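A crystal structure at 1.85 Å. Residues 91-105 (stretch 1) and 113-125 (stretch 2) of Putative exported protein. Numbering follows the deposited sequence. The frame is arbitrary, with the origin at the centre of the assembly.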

# COMPACT_ATOMS: atom_id res chain seq x y z
N LEU A 91 4.64 -31.14 -6.98
CA LEU A 91 5.08 -30.51 -5.74
C LEU A 91 4.01 -29.62 -5.13
O LEU A 91 3.19 -29.03 -5.83
CB LEU A 91 6.34 -29.64 -5.96
CG LEU A 91 7.55 -30.38 -6.55
CD1 LEU A 91 8.74 -29.41 -6.58
CD2 LEU A 91 7.89 -31.60 -5.73
N TYR A 92 4.06 -29.50 -3.80
CA TYR A 92 3.55 -28.32 -3.11
C TYR A 92 4.64 -27.25 -3.19
O TYR A 92 5.45 -27.07 -2.27
CB TYR A 92 3.20 -28.65 -1.66
CG TYR A 92 2.04 -29.62 -1.50
CD1 TYR A 92 0.73 -29.21 -1.73
CD2 TYR A 92 2.27 -30.94 -1.11
CE1 TYR A 92 -0.33 -30.09 -1.56
CE2 TYR A 92 1.19 -31.83 -0.93
CZ TYR A 92 -0.10 -31.39 -1.16
OH TYR A 92 -1.16 -32.25 -1.02
N TRP A 93 4.65 -26.52 -4.32
CA TRP A 93 5.80 -25.67 -4.67
C TRP A 93 6.04 -24.56 -3.66
O TRP A 93 7.19 -24.19 -3.41
CB TRP A 93 5.60 -25.04 -6.05
CG TRP A 93 5.82 -25.98 -7.19
CD1 TRP A 93 4.90 -26.85 -7.74
CD2 TRP A 93 7.03 -26.15 -7.92
NE1 TRP A 93 5.50 -27.55 -8.78
CE2 TRP A 93 6.80 -27.12 -8.92
CE3 TRP A 93 8.30 -25.55 -7.83
CZ2 TRP A 93 7.80 -27.53 -9.82
CZ3 TRP A 93 9.29 -25.94 -8.72
CH2 TRP A 93 9.04 -26.93 -9.72
N ASP A 94 4.97 -23.93 -3.17
CA ASP A 94 5.07 -22.81 -2.24
C ASP A 94 4.64 -23.19 -0.82
O ASP A 94 4.14 -22.33 -0.08
CB ASP A 94 4.26 -21.60 -2.74
CG ASP A 94 2.81 -21.93 -3.06
OD1 ASP A 94 2.34 -23.05 -2.74
OD2 ASP A 94 2.11 -21.05 -3.62
N ALA A 95 4.89 -24.43 -0.41
CA ALA A 95 4.55 -24.84 0.95
C ALA A 95 5.37 -24.06 1.97
O ALA A 95 6.53 -23.71 1.74
CB ALA A 95 4.81 -26.33 1.14
N GLN A 96 4.77 -23.83 3.14
CA GLN A 96 5.45 -23.21 4.27
C GLN A 96 5.96 -24.27 5.23
O GLN A 96 5.42 -25.38 5.31
CB GLN A 96 4.52 -22.26 5.03
CG GLN A 96 3.94 -21.13 4.20
CD GLN A 96 3.04 -20.22 5.03
OE1 GLN A 96 3.48 -19.16 5.48
NE2 GLN A 96 1.79 -20.64 5.23
N ASN A 97 7.01 -23.93 5.96
CA ASN A 97 7.57 -24.84 6.94
C ASN A 97 6.71 -24.81 8.19
O ASN A 97 6.09 -23.80 8.51
CB ASN A 97 9.02 -24.46 7.26
CG ASN A 97 9.16 -23.04 7.78
OD1 ASN A 97 8.89 -22.07 7.07
ND2 ASN A 97 9.57 -22.90 9.02
N VAL A 98 6.69 -25.93 8.89
CA VAL A 98 6.00 -26.04 10.18
C VAL A 98 7.04 -26.34 11.25
O VAL A 98 8.04 -27.01 10.98
CB VAL A 98 4.90 -27.12 10.14
CG1 VAL A 98 4.12 -27.17 11.45
CG2 VAL A 98 3.95 -26.88 8.95
N ALA A 99 6.82 -25.81 12.45
CA ALA A 99 7.69 -26.01 13.60
C ALA A 99 7.04 -26.93 14.63
O ALA A 99 5.83 -27.20 14.58
CB ALA A 99 8.05 -24.67 14.26
N ALA A 100 7.85 -27.39 15.58
CA ALA A 100 7.39 -28.39 16.54
C ALA A 100 6.17 -27.91 17.33
O ALA A 100 5.27 -28.71 17.63
CB ALA A 100 8.52 -28.76 17.49
N ASP A 101 6.10 -26.62 17.65
CA ASP A 101 4.98 -26.04 18.37
C ASP A 101 3.83 -25.65 17.45
O ASP A 101 2.90 -24.96 17.89
CB ASP A 101 5.43 -24.83 19.20
CG ASP A 101 5.90 -23.63 18.33
OD1 ASP A 101 5.91 -23.74 17.08
OD2 ASP A 101 6.27 -22.57 18.90
N GLY A 102 3.89 -26.05 16.18
CA GLY A 102 2.85 -25.76 15.22
C GLY A 102 2.99 -24.45 14.49
O GLY A 102 2.16 -24.16 13.61
N GLU A 103 3.99 -23.63 14.81
CA GLU A 103 4.17 -22.37 14.11
C GLU A 103 4.47 -22.63 12.63
O GLU A 103 5.27 -23.50 12.29
CB GLU A 103 5.30 -21.57 14.74
CG GLU A 103 5.22 -20.10 14.42
CD GLU A 103 3.94 -19.48 14.96
OE1 GLU A 103 3.52 -19.88 16.07
OE2 GLU A 103 3.37 -18.60 14.28
N VAL A 104 3.85 -21.84 11.76
CA VAL A 104 3.99 -22.00 10.31
C VAL A 104 4.71 -20.79 9.75
O VAL A 104 4.31 -19.65 10.01
CB VAL A 104 2.62 -22.19 9.65
CG1 VAL A 104 2.76 -22.33 8.10
CG2 VAL A 104 1.89 -23.39 10.26
N GLY A 105 5.77 -21.03 8.98
CA GLY A 105 6.40 -19.97 8.24
C GLY A 105 7.29 -19.05 9.04
O GLY A 105 7.63 -17.96 8.55
N GLY A 113 11.23 -20.55 23.35
CA GLY A 113 12.48 -21.24 23.09
C GLY A 113 12.44 -22.38 22.09
O GLY A 113 13.42 -23.12 21.96
N VAL A 114 11.34 -22.52 21.36
CA VAL A 114 11.23 -23.58 20.35
C VAL A 114 12.03 -23.17 19.13
O VAL A 114 11.90 -22.04 18.64
CB VAL A 114 9.77 -23.85 20.00
CG1 VAL A 114 9.65 -24.61 18.62
CG2 VAL A 114 9.09 -24.63 21.10
N ASP A 115 12.83 -24.10 18.61
CA ASP A 115 13.67 -23.84 17.44
C ASP A 115 12.85 -23.97 16.16
O ASP A 115 12.49 -25.08 15.77
CB ASP A 115 14.85 -24.81 17.44
CG ASP A 115 15.93 -24.40 16.47
OD1 ASP A 115 15.65 -23.59 15.57
OD2 ASP A 115 17.08 -24.90 16.62
N TYR A 116 12.57 -22.84 15.51
CA TYR A 116 11.88 -22.83 14.22
C TYR A 116 12.75 -23.35 13.08
O TYR A 116 12.22 -23.70 12.02
CB TYR A 116 11.45 -21.40 13.85
CG TYR A 116 10.40 -20.77 14.75
CD1 TYR A 116 9.36 -21.52 15.30
CD2 TYR A 116 10.44 -19.41 15.02
CE1 TYR A 116 8.40 -20.93 16.11
CE2 TYR A 116 9.48 -18.80 15.81
CZ TYR A 116 8.47 -19.56 16.35
OH TYR A 116 7.53 -18.94 17.14
N GLY A 117 14.08 -23.36 13.26
CA GLY A 117 14.95 -23.86 12.22
C GLY A 117 14.70 -25.32 11.90
O GLY A 117 14.93 -25.76 10.78
N ILE A 118 14.18 -26.08 12.87
CA ILE A 118 13.92 -27.51 12.71
C ILE A 118 12.54 -27.66 12.07
O ILE A 118 11.51 -27.33 12.67
CB ILE A 118 14.02 -28.24 14.05
CG1 ILE A 118 15.47 -28.20 14.54
CG2 ILE A 118 13.55 -29.66 13.92
CD1 ILE A 118 15.65 -28.62 15.97
N VAL A 119 12.50 -28.16 10.84
CA VAL A 119 11.26 -28.20 10.09
C VAL A 119 10.65 -29.58 10.32
O VAL A 119 11.20 -30.59 9.86
CB VAL A 119 11.52 -27.92 8.60
CG1 VAL A 119 10.23 -28.00 7.78
CG2 VAL A 119 12.17 -26.54 8.46
N THR A 120 9.54 -29.62 11.05
CA THR A 120 8.90 -30.89 11.37
C THR A 120 7.89 -31.33 10.31
O THR A 120 7.48 -32.50 10.31
CB THR A 120 8.21 -30.82 12.75
OG1 THR A 120 6.96 -30.13 12.65
CG2 THR A 120 9.09 -30.07 13.76
N GLY A 121 7.51 -30.43 9.40
CA GLY A 121 6.56 -30.75 8.35
C GLY A 121 6.37 -29.55 7.44
O GLY A 121 7.03 -28.52 7.59
N ILE A 122 5.44 -29.70 6.49
CA ILE A 122 5.11 -28.63 5.56
C ILE A 122 3.62 -28.30 5.63
O ILE A 122 2.78 -29.15 5.98
CB ILE A 122 5.51 -28.99 4.11
CG1 ILE A 122 4.71 -30.18 3.61
CG2 ILE A 122 7.00 -29.29 4.02
CD1 ILE A 122 4.88 -30.42 2.12
N SER A 123 3.30 -27.06 5.28
CA SER A 123 1.92 -26.57 5.20
C SER A 123 1.65 -26.05 3.79
O SER A 123 2.15 -24.96 3.43
CB SER A 123 1.68 -25.47 6.23
OG SER A 123 0.33 -25.03 6.20
N PRO A 124 0.87 -26.76 2.98
CA PRO A 124 0.62 -26.33 1.61
C PRO A 124 -0.02 -24.94 1.52
O PRO A 124 -0.76 -24.51 2.41
CB PRO A 124 -0.33 -27.40 1.06
CG PRO A 124 -0.03 -28.61 1.88
CD PRO A 124 0.33 -28.11 3.24
N VAL A 125 0.30 -24.25 0.43
CA VAL A 125 -0.30 -22.98 0.09
C VAL A 125 -1.11 -23.19 -1.19
O VAL A 125 -2.34 -23.35 -1.12
CB VAL A 125 0.79 -21.89 -0.02
CG1 VAL A 125 0.25 -20.62 -0.59
CG2 VAL A 125 1.32 -21.62 1.40
O HOH W 1 1.90 -25.66 -1.67
O HOH W 2 0.18 -22.66 4.68
O HOH W 3 9.91 -24.47 11.30
O HOH W 4 5.58 -19.98 18.13

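Four ordered waters extend a very short antiparallel pairing, each joining polar atoms of the two stretches where direct side-chain hydrogen bonds between them are absent. The direct bonds are all backbone. Gln 96 and Ser 123 form a reciprocal pair, Gln 96 N to Ser 123 O at 2.9 Å and Ser 123 N to Gln 96 O at 2.7 Å; further along, Val 98 N donates to Gly 121 O (2.9 Å) and Thr 120 N to Val 98 O (3.0 Å). Gly 121 N, buried by the contact, finds no partner.

Val 98 shares a sheet face with Gln 96 and Ser 123, and its CG2 packs 3.8 Å from Ser 123 CB. Beyond the strand, Tyr 92 offers a flat apolar surface to Pro 124, whose CG lies 3.9 Å from the ring centroid in a CH-pi contact over the face. At the other end the largely buried Tyr 116 ring receives Ala 99 CB at its edge, 3.6 Å from CD1; the small methyl fits closely there. Tyr 116 OH donates to water 4 (2.4 Å), which in turn donates to Asp 101 OD2 (2.8 Å) and Glu 103 OE1 (2.9 Å). Asp 101 OD1 also accepts from Glu 103 N (3.0 Å), just past the turn that Gly 102, at positive phi, completes.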